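Inactive Zymogen C11 Protease (Parabacteroides distasonis, PDB 6MZO) is probably a clostripain-like cysteine peptidase of family C11, held here as an inactive zymogen. Local coordinates at residues G183-I188 against N326-L331; G211-F216 against I227-S232. One frame throughout, in Å; residues are numbered along the deposited sequence.

Contact 1: residues G183-I188 against N326-L331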
loop_
_atom_site.group_PDB
_atom_site.type_symbol
_atom_site.label_atom_id
_atom_site.label_comp_id
_atom_site.label_asym_id
_atom_site.label_seq_id
_atom_site.Cartn_x
_atom_site.Cartn_y
_atom_site.Cartn_z
ATOM N N GLY A 183 -3.925 2.700 -0.089
ATOM C CA GLY A 183 -2.734 2.752 0.756
ATOM C C GLY A 183 -2.565 4.108 1.380
ATOM O O GLY A 183 -3.442 4.974 1.231
ATOM N N SER A 184 -1.465 4.248 2.099
ATOM C CA SER A 184 -1.127 5.555 2.713
ATOM C C SER A 184 0.107 6.089 2.093
ATOM O O SER A 184 1.091 5.349 1.895
ATOM C CB SER A 184 -0.915 5.411 4.225
ATOM O OG SER A 184 -0.468 6.650 4.831
ATOM N N PRO A 185 0.135 7.393 1.801
ATOM C CA PRO A 185 1.421 8.012 1.406
ATOM C C PRO A 185 2.357 8.216 2.544
ATOM O O PRO A 185 3.505 8.563 2.268
ATOM C CB PRO A 185 1.033 9.345 0.789
ATOM C CG PRO A 185 -0.360 9.658 1.418
ATOM C CD PRO A 185 -1.038 8.315 1.659
ATOM N N THR A 186 1.901 8.051 3.772
ATOM C CA THR A 186 2.777 8.264 4.945
ATOM C C THR A 186 2.867 6.988 5.740
ATOM O O THR A 186 2.669 5.915 5.110
ATOM C CB THR A 186 2.340 9.479 5.836
ATOM O OG1 THR A 186 1.043 9.254 6.432
ATOM C CG2 THR A 186 2.323 10.680 4.932
ATOM N N GLU A 187 3.172 7.028 7.039
ATOM C CA GLU A 187 3.263 5.789 7.833
ATOM C C GLU A 187 1.888 5.404 8.333
ATOM O O GLU A 187 1.015 6.246 8.556
ATOM C CB GLU A 187 4.263 5.954 8.989
ATOM C CG GLU A 187 5.641 6.083 8.456
ATOM C CD GLU A 187 6.739 6.000 9.522
ATOM O OE1 GLU A 187 6.470 5.607 10.673
ATOM O OE2 GLU A 187 7.867 6.314 9.154
ATOM N N ILE A 188 1.673 4.081 8.429
ATOM C CA ILE A 188 0.564 3.557 9.154
ATOM C C ILE A 188 1.210 2.799 10.261
ATOM O O ILE A 188 2.042 1.909 10.017
ATOM C CB ILE A 188 -0.244 2.588 8.374
ATOM C CG1 ILE A 188 -0.724 3.233 7.094
ATOM C CG2 ILE A 188 -1.393 2.098 9.226
ATOM C CD1 ILE A 188 -1.517 2.250 6.158
ATOM N N ASN A 326 0.594 20.051 5.367
ATOM C CA ASN A 326 0.132 21.335 4.863
ATOM C C ASN A 326 -0.290 21.259 3.393
ATOM O O ASN A 326 -1.103 22.065 2.964
ATOM C CB ASN A 326 1.210 22.423 5.024
ATOM C CG ASN A 326 1.604 22.676 6.482
ATOM O OD1 ASN A 326 2.792 22.791 6.802
ATOM N ND2 ASN A 326 0.616 22.746 7.371
ATOM N N LYS A 327 0.246 20.296 2.631
ATOM C CA LYS A 327 -0.107 20.059 1.214
ATOM C C LYS A 327 -0.355 18.588 1.089
ATOM O O LYS A 327 0.453 17.812 1.584
ATOM C CB LYS A 327 1.001 20.464 0.239
ATOM C CG LYS A 327 1.188 22.045 0.271
ATOM C CD LYS A 327 2.297 22.448 -0.636
ATOM C CE LYS A 327 2.462 23.985 -0.593
ATOM N NZ LYS A 327 3.664 24.385 -1.392
ATOM N N TYR A 328 -1.450 18.188 0.448
ATOM C CA TYR A 328 -1.730 16.737 0.448
ATOM C C TYR A 328 -2.345 16.344 -0.864
ATOM O O TYR A 328 -3.561 16.645 -1.102
ATOM C CB TYR A 328 -2.676 16.403 1.622
ATOM C CG TYR A 328 -2.968 14.933 1.680
ATOM C CD1 TYR A 328 -1.966 14.073 1.984
ATOM C CD2 TYR A 328 -4.267 14.413 1.429
ATOM C CE1 TYR A 328 -2.161 12.684 2.001
ATOM C CE2 TYR A 328 -4.487 13.013 1.465
ATOM C CZ TYR A 328 -3.428 12.185 1.753
ATOM O OH TYR A 328 -3.582 10.826 1.758
ATOM N N SER A 329 -1.560 15.667 -1.741
ATOM C CA SER A 329 -2.117 15.245 -3.052
ATOM C C SER A 329 -2.604 13.775 -3.054
ATOM O O SER A 329 -3.276 13.316 -3.989
ATOM C CB SER A 329 -1.046 15.490 -4.150
ATOM O OG SER A 329 0.021 14.555 -3.982
ATOM N N GLY A 330 -2.309 13.059 -1.960
ATOM C CA GLY A 330 -2.690 11.635 -1.829
ATOM C C GLY A 330 -1.620 10.717 -2.403
ATOM O O GLY A 330 -1.723 9.527 -2.271
ATOM N N LEU A 331 -0.553 11.287 -3.019
ATOM C CA LEU A 331 0.546 10.434 -3.521
ATOM C C LEU A 331 1.880 11.040 -3.071
ATOM O O LEU A 331 2.060 12.228 -3.130
ATOM C CB LEU A 331 0.582 10.313 -5.054
ATOM C CG LEU A 331 -0.543 9.386 -5.618
ATOM C CD1 LEU A 331 -0.486 9.487 -7.151
ATOM C CD2 LEU A 331 -0.270 8.001 -5.189
#

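Contact 2: residues G211-F216 against I227-S232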
loop_
_atom_site.group_PDB
_atom_site.type_symbol
_atom_site.label_atom_id
_atom_site.label_comp_id
_atom_site.label_asym_id
_atom_site.label_seq_id
_atom_site.Cartn_x
_atom_site.Cartn_y
_atom_site.Cartn_z
ATOM N N GLY A 211 -15.406 3.269 0.270
ATOM C CA GLY A 211 -15.828 2.956 1.626
ATOM C C GLY A 211 -14.671 2.576 2.507
ATOM O O GLY A 211 -14.573 3.036 3.629
ATOM N N ILE A 212 -13.821 1.682 2.006
ATOM C CA ILE A 212 -12.697 1.244 2.818
ATOM C C ILE A 212 -11.793 2.405 3.251
ATOM O O ILE A 212 -11.478 2.524 4.430
ATOM C CB ILE A 212 -11.870 0.187 2.054
ATOM C CG1 ILE A 212 -12.681 -1.108 1.920
ATOM C CG2 ILE A 212 -10.514 -0.075 2.777
ATOM C CD1 ILE A 212 -12.055 -2.079 0.878
ATOM N N ALA A 213 -11.509 3.297 2.291
ATOM C CA ALA A 213 -10.645 4.442 2.622
ATOM C C ALA A 213 -11.344 5.453 3.532
ATOM O O ALA A 213 -10.732 6.003 4.452
ATOM C CB ALA A 213 -10.196 5.068 1.342
ATOM N N THR A 214 -12.643 5.643 3.308
ATOM C CA THR A 214 -13.408 6.560 4.183
ATOM C C THR A 214 -13.467 6.037 5.624
ATOM O O THR A 214 -13.395 6.827 6.581
ATOM C CB THR A 214 -14.833 6.873 3.678
ATOM O OG1 THR A 214 -15.658 5.698 3.761
ATOM C CG2 THR A 214 -14.775 7.339 2.261
ATOM N N LYS A 215 -13.530 4.713 5.795
ATOM C CA LYS A 215 -13.495 4.145 7.119
ATOM C C LYS A 215 -12.163 4.293 7.802
ATOM O O LYS A 215 -12.116 4.504 9.004
ATOM C CB LYS A 215 -13.863 2.660 7.039
ATOM C CG LYS A 215 -15.374 2.421 7.282
ATOM C CD LYS A 215 -16.329 2.898 6.155
ATOM C CE LYS A 215 -17.848 2.413 6.374
ATOM N NZ LYS A 215 -17.806 0.945 6.556
ATOM N N PHE A 216 -11.086 4.163 7.026
ATOM C CA PHE A 216 -9.756 4.425 7.560
ATOM C C PHE A 216 -9.644 5.876 8.108
ATOM O O PHE A 216 -9.156 6.083 9.238
ATOM C CB PHE A 216 -8.698 4.199 6.455
ATOM C CG PHE A 216 -7.279 4.455 6.918
ATOM C CD1 PHE A 216 -6.751 5.769 7.048
ATOM C CD2 PHE A 216 -6.499 3.381 7.236
ATOM C CE1 PHE A 216 -5.420 5.972 7.457
ATOM C CE2 PHE A 216 -5.149 3.536 7.606
ATOM C CZ PHE A 216 -4.611 4.846 7.742
ATOM N N ILE A 227 -4.752 8.638 3.807
ATOM C CA ILE A 227 -5.192 7.487 2.993
ATOM C C ILE A 227 -5.484 7.995 1.584
ATOM O O ILE A 227 -5.796 9.190 1.374
ATOM C CB ILE A 227 -6.452 6.820 3.635
ATOM C CG1 ILE A 227 -6.750 5.439 3.002
ATOM C CG2 ILE A 227 -7.613 7.811 3.636
ATOM C CD1 ILE A 227 -5.677 4.502 3.475
ATOM N N SER A 228 -5.303 7.124 0.608
ATOM C CA SER A 228 -5.738 7.392 -0.764
ATOM C C SER A 228 -6.029 6.151 -1.520
ATOM O O SER A 228 -5.613 5.032 -1.120
ATOM C CB SER A 228 -4.693 8.195 -1.526
ATOM O OG SER A 228 -3.435 7.532 -1.527
ATOM N N VAL A 229 -6.834 6.353 -2.553
ATOM C CA VAL A 229 -7.237 5.260 -3.417
ATOM C C VAL A 229 -6.948 5.617 -4.873
ATOM O O VAL A 229 -7.419 6.682 -5.354
ATOM C CB VAL A 229 -8.749 5.018 -3.323
ATOM C CG1 VAL A 229 -9.130 3.849 -4.227
ATOM C CG2 VAL A 229 -9.170 4.658 -1.940
ATOM N N MET A 230 -6.228 4.753 -5.574
ATOM C CA MET A 230 -5.830 5.055 -6.959
ATOM C C MET A 230 -6.564 4.132 -7.903
ATOM O O MET A 230 -6.717 2.910 -7.646
ATOM C CB MET A 230 -4.291 4.923 -7.136
ATOM C CG MET A 230 -3.481 6.157 -6.781
ATOM S SD MET A 230 -3.729 6.732 -5.106
ATOM C CE MET A 230 -3.052 5.309 -4.220
ATOM N N LYS A 231 -7.035 4.712 -9.027
ATOM C CA LYS A 231 -7.751 3.970 -10.050
ATOM C C LYS A 231 -6.739 3.584 -11.151
ATOM O O LYS A 231 -6.264 4.430 -11.946
ATOM C CB LYS A 231 -8.925 4.838 -10.630
ATOM C CG LYS A 231 -9.844 4.072 -11.621
ATOM C CD LYS A 231 -11.047 4.999 -11.882
ATOM C CE LYS A 231 -11.971 4.392 -12.932
ATOM N NZ LYS A 231 -11.382 4.698 -14.240
ATOM N N SER A 232 -6.400 2.291 -11.211
ATOM C CA SER A 232 -5.260 1.879 -12.022
ATOM C C SER A 232 -5.373 2.176 -13.503
ATOM O O SER A 232 -4.335 2.492 -14.152
ATOM C CB SER A 232 -4.970 0.363 -11.825
ATOM O OG SER A 232 -4.664 0.119 -10.463
#

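Contact 1: residues G183-I188 against N326-L331
A chi1 of -179° sets the Tyr328 ring opposite its own amide nitrogen and carries it inward from a chain that starts near the surface, until the phenol end arrives at Pro185. The proline sits in an ST turn at the point where strand 178-183 of the caspase-like alpha/beta fold gives way to loop: Thr186 N donates to Ser184 OG over 2.9 Å with an N-H...O angle of 151°. The bond spans Pro185, whose CB points toward loop 326-331. The two side chains cross at about a right angle. Pro185 CG lies at the edge of the tyrosine ring, near its plane, 3.6 Å from Tyr328 CE1 and 3.4 Å from Tyr328 OH. The hydroxyl is hydrogen-bonded to Ile227 O on strand 226-231, and the proline carbons lie beside it. Replacing Pro185 by an alanine removes CG and CD, which is likely to leave the CE1 edge and hydroxyl of Tyr328 without their neighbour and the turn freer to flex. Beyond Tyr328 the chain runs on alongside the ring, past one of its faces. Gly330 takes a positive phi of 88°, a conformation that strongly favours glycine. Gly330 O points toward the proline, 3.9 Å from Pro185 CG, and is bonded to Ser228 OG. Pro185 O in turn is hydrogen-bonded to Ser332 OG, which ties the turn to the start of strand 332-334. Gly330 N lies against one face of the Tyr328 ring, 3.8 Å from its plane and over its centre.

Contact 2: residues G211-F216 against I227-S232
The one contact involving a ring face joins Phe216 and Ile227. Ile227 CD1 stands 3.9 Å from the centroid of the Phe216 ring and 13° off its normal, a CH-pi contact. Both residues turn their first side-chain branch the same way: Phe216 CG is anti to its backbone N, and so is Ile227 CG1. A chi2 of 71° in the isoleucine then turns the delta methyl over the ring, while the beta carbon stays by its rim, with Ile227 CB 3.6 Å from Phe216 CD1.

The rest is aliphatic. Ala213, one helical turn before Phe216, presents its methyl between two strand residues that project from the same side of strand 226-231. Ala213 CB is 3.8 Å from Ile227 CG1 and only 3.5 Å from Val229 CG2, closer than usual for two carbons. The small residue is consistent with the close approach: the axes of 211-216 and 227-231 come within 8.2 Å and run nearly antiparallel, at 170°. Further cover comes from Phe193, whose ring meets that of Phe216 and which also touches Ile227, and from Tyr304 on the next strand, against Ala213.

No hydrogen bond crosses between the two segments. In the helix, Gly211 O takes both Lys215 N and the hydroxyl of Thr214, with Thr214 OG1 2.9 Å away. In the strand, backbone bonds run to 178-183 on one flank and to 302-307 on the other.

Between helix segment and strand segment the contact is therefore wholly apolar, resting on close fit and the exclusion of water.

Overall arrangement
Strand 226-231 belongs to contact 2 and borders contact 1; the centres of the two contacts lie 11 Å apart. Along the chain, 183-188 comes first, then the helix and strand of contact 2, and 326-331 arrives more than ninety residues later. Contact 2 fixes helix 209-220 to one face of the mixed sheet; contact 1 packs against the strand through the loops around it. Besides the polar bonds from 326-331 to the strand, the contacts touch where Gly183 O comes 3.2 Å from Ile227 CD1, and Leu331 packs on Met230. A late segment of the chain is thereby joined to the sheet of this clostripain-like fold.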